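Local coordinates for protein xyloglucan-specific endo-beta-1,4-glucanase BoGH5A (Bacteroides ovatus, PDB 3ZMR) that cleaves the beta-1,4-glucan backbone of xyloglucan internally, with retention of configuration, releasing xyloglucan oligosaccharides, at residues E70-V75 and N88-L93. Numbering follows the deposited sequence.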
ATOM      1  N   GLU A  70     -27.515   0.273  -1.582  1.00 19.00           N
ATOM      2  CA  GLU A  70     -28.162  -0.286  -0.411  1.00 19.63           C
ATOM      3  C   GLU A  70     -28.582  -1.693  -0.747  1.00 20.10           C
ATOM      4  O   GLU A  70     -29.011  -1.980  -1.885  1.00 22.27           O
ATOM      5  CB  GLU A  70     -29.407   0.516  -0.031  1.00 26.67           C
ATOM      6  CG  GLU A  70     -30.318  -0.201   0.968  1.00 45.74           C
ATOM      7  CD  GLU A  70     -31.659   0.476   1.106  1.00106.04           C
ATOM      8  OE1 GLU A  70     -31.680   1.599   1.647  1.00 44.09           O
ATOM      9  OE2 GLU A  70     -32.680  -0.119   0.678  1.00 42.10           O
ATOM     10  N   ARG A  71     -28.518  -2.575   0.241  1.00 18.96           N
ATOM     11  CA  ARG A  71     -29.003  -3.935   0.042  1.00 16.79           C
ATOM     12  C   ARG A  71     -29.804  -4.412   1.241  1.00 15.53           C
ATOM     13  O   ARG A  71     -29.624  -3.945   2.374  1.00 17.46           O
ATOM     14  CB  ARG A  71     -27.877  -4.912  -0.293  1.00 18.98           C
ATOM     15  CG  ARG A  71     -26.752  -5.006   0.727  1.00 18.89           C
ATOM     16  CD  ARG A  71     -25.621  -5.845   0.160  1.00 18.67           C
ATOM     17  NE  ARG A  71     -24.579  -6.108   1.169  1.00 16.65           N
ATOM     18  CZ  ARG A  71     -23.481  -6.837   0.956  1.00 18.08           C
ATOM     19  NH1 ARG A  71     -23.248  -7.389  -0.225  1.00 21.56           N
ATOM     20  NH2 ARG A  71     -22.595  -7.017   1.930  1.00 18.71           N
ATOM     21  N   THR A  72     -30.688  -5.359   0.963  1.00 19.67           N
ATOM     22  CA  THR A  72     -31.593  -5.886   1.970  1.00 17.65           C
ATOM     23  C   THR A  72     -31.631  -7.413   1.980  1.00 17.84           C
ATOM     24  O   THR A  72     -31.338  -8.086   0.998  1.00 19.10           O
ATOM     25  CB  THR A  72     -33.031  -5.366   1.778  1.00 23.42           C
ATOM     26  OG1 THR A  72     -33.549  -5.810   0.509  1.00 24.43           O
ATOM     27  CG2 THR A  72     -33.087  -3.826   1.881  1.00 19.87           C
ATOM     28  N   ALA A  73     -31.983  -7.933   3.139  1.00 17.68           N
ATOM     29  CA  ALA A  73     -32.146  -9.363   3.345  1.00 18.65           C
ATOM     30  C   ALA A  73     -33.198  -9.595   4.424  1.00 15.45           C
ATOM     31  O   ALA A  73     -33.684  -8.658   5.100  1.00 16.69           O
ATOM     32  CB  ALA A  73     -30.836  -9.982   3.772  1.00 23.28           C
ATOM     33  N   THR A  74     -33.581 -10.859   4.556  1.00 20.90           N
ATOM     34  CA  THR A  74     -34.383 -11.271   5.712  1.00 16.95           C
ATOM     35  C   THR A  74     -33.674 -12.381   6.476  1.00 15.33           C
ATOM     36  O   THR A  74     -32.814 -13.093   5.938  1.00 17.04           O
ATOM     37  CB  THR A  74     -35.797 -11.746   5.323  1.00 20.39           C
ATOM     38  OG1 THR A  74     -35.691 -12.872   4.445  1.00 20.07           O
ATOM     39  CG2 THR A  74     -36.568 -10.639   4.651  1.00 21.47           C
ATOM     40  N   VAL A  75     -34.036 -12.476   7.747  1.00 15.63           N
ATOM     41  CA  VAL A  75     -33.648 -13.570   8.633  1.00 17.68           C
ATOM     42  C   VAL A  75     -34.955 -14.174   9.149  1.00 15.48           C
ATOM     43  O   VAL A  75     -35.794 -13.477   9.749  1.00 16.60           O
ATOM     44  CB  VAL A  75     -32.791 -13.056   9.815  1.00 15.90           C
ATOM     45  CG1 VAL A  75     -32.444 -14.192  10.768  1.00 21.40           C
ATOM     46  CG2 VAL A  75     -31.504 -12.398   9.299  1.00 19.30           C
ATOM     47  N   ASN A  88     -36.190  -8.036   9.173  1.00 16.35           N
ATOM     48  CA  ASN A  88     -35.614  -7.266   8.064  1.00 15.61           C
ATOM     49  C   ASN A  88     -34.171  -6.867   8.408  1.00 13.94           C
ATOM     50  O   ASN A  88     -33.901  -6.468   9.544  1.00 16.15           O
ATOM     51  CB  ASN A  88     -36.415  -5.980   7.799  1.00 17.37           C
ATOM     52  CG  ASN A  88     -37.806  -6.252   7.213  1.00 18.05           C
ATOM     53  OD1 ASN A  88     -37.953  -6.961   6.214  1.00 19.68           O
ATOM     54  ND2 ASN A  88     -38.829  -5.690   7.856  1.00 25.44           N
ATOM     55  N   VAL A  89     -33.293  -6.968   7.407  1.00 13.42           N
ATOM     56  CA  VAL A  89     -31.920  -6.475   7.467  1.00 13.69           C
ATOM     57  C   VAL A  89     -31.650  -5.539   6.295  1.00 16.53           C
ATOM     58  O   VAL A  89     -31.832  -5.910   5.127  1.00 16.73           O
ATOM     59  CB  VAL A  89     -30.900  -7.638   7.432  1.00 14.94           C
ATOM     60  CG1 VAL A  89     -29.463  -7.111   7.465  1.00 18.54           C
ATOM     61  CG2 VAL A  89     -31.161  -8.574   8.602  1.00 19.66           C
ATOM     62  N   LYS A  90     -31.199  -4.334   6.626  1.00 13.68           N
ATOM     63  CA  LYS A  90     -30.841  -3.333   5.613  1.00 13.76           C
ATOM     64  C   LYS A  90     -29.394  -2.928   5.872  1.00 14.41           C
ATOM     65  O   LYS A  90     -29.022  -2.600   6.997  1.00 16.96           O
ATOM     66  CB  LYS A  90     -31.734  -2.097   5.710  1.00 19.91           C
ATOM     67  CG  LYS A  90     -31.456  -1.038   4.642  1.00 23.12           C
ATOM     68  CD  LYS A  90     -32.385   0.164   4.778  1.00 38.21           C
ATOM     69  CE  LYS A  90     -33.831  -0.200   4.521  1.00 39.26           C
ATOM     70  NZ  LYS A  90     -34.713   0.989   4.707  1.00 61.72           N
ATOM     71  N   GLN A  91     -28.606  -2.941   4.810  1.00 13.34           N
ATOM     72  CA  GLN A  91     -27.212  -2.515   4.855  1.00 14.49           C
ATOM     73  C   GLN A  91     -26.967  -1.379   3.845  1.00 14.39           C
ATOM     74  O   GLN A  91     -27.240  -1.527   2.663  1.00 17.44           O
ATOM     75  CB  GLN A  91     -26.272  -3.675   4.576  1.00 18.70           C
ATOM     76  CG  GLN A  91     -24.821  -3.263   4.742  1.00 16.41           C
ATOM     77  CD  GLN A  91     -23.819  -4.385   4.546  1.00 13.73           C
ATOM     78  OE1 GLN A  91     -24.045  -5.335   3.784  1.00 16.38           O
ATOM     79  NE2 GLN A  91     -22.648  -4.244   5.196  1.00 14.58           N
ATOM     80  N   SER A  92     -26.427  -0.267   4.339  1.00 14.73           N
ATOM     81  CA  SER A  92     -26.179   0.902   3.501  1.00 15.46           C
ATOM     82  C   SER A  92     -24.961   0.753   2.607  1.00 15.23           C
ATOM     83  O   SER A  92     -24.133  -0.144   2.785  1.00 16.09           O
ATOM     84  CB  SER A  92     -26.133   2.194   4.304  1.00 34.00           C
ATOM     85  OG  SER A  92     -25.175   2.128   5.306  1.00 27.16           O
ATOM     86  N   LEU A  93     -24.906   1.611   1.589  1.00 18.15           N
ATOM     87  CA  LEU A  93     -23.744   1.711   0.715  1.00 16.16           C
ATOM     88  C   LEU A  93     -22.614   2.448   1.443  1.00 14.27           C
ATOM     89  O   LEU A  93     -22.835   3.118   2.457  1.00 15.46           O
ATOM     90  CB  LEU A  93     -24.104   2.380  -0.621  1.00 27.18           C
ATOM     91  CG  LEU A  93     -24.785   3.738  -0.640  1.00 36.51           C
ATOM     92  CD1 LEU A  93     -23.844   4.867  -0.293  1.00 41.67           C
ATOM     93  CD2 LEU A  93     -25.352   3.967  -2.031  1.00 31.64           C
TER
HETATM   94  O   HOH W   1     -33.633   2.923   3.003  1.00 40.43           O
HETATM   95  O   HOH W   2     -35.732  -6.868   4.313  1.00 23.71           O
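Ala73 and Val89 face each other as a hydrogen-bonded pair in an antiparallel beta hairpin of the BACON domain, and the two sides of this ribbon illustrate how one pairing can serve both core and solvent. Within 70-75 and 88-93, four main-chain hydrogen bonds join the two, a pair at Ala73–Val89 and a pair at Arg71–Gln91. On the buried side, Ala73 CB lies 4.3 Å from Val89 CB, and Val75 CG2 meets Val89 CG2 at 3.9 Å; Cys45 touches all three side chains. Arg71 and Gln91 extend this side, running side by side in the same direction. The Arg71 guanidinium, in a cation-pi contact with Trp44, grips Gln91 OE1 in its own plane through NE (2.8 Å) and NH2 (2.9 Å), both tilted out of the amide plane to the same face. Gln91 NE2 binds the carbonyls of Asp20 and Glu63, which fixes the amide's rotation. An alanine in place of Arg71 would probably leave buried Gln91 OE1 without its two donors and Trp44 without its cation-pi partner. The other side, carrying Thr72, Thr74, Asn88 and Lys90, is looser and wetter. A water donates to both Ala73 O and Asn88 OD1, while Asn88 ND2 bonds Asn16 OD1. Glu70 OE1 rests 3.5 Å from Lys90 CD, yet stays 4.4 Å from Lys90 NZ, too far for a salt bridge. Another water spans that gap, donating to Glu70 OE1 at 2.7 Å and accepting from Lys90 NZ at 2.8 Å.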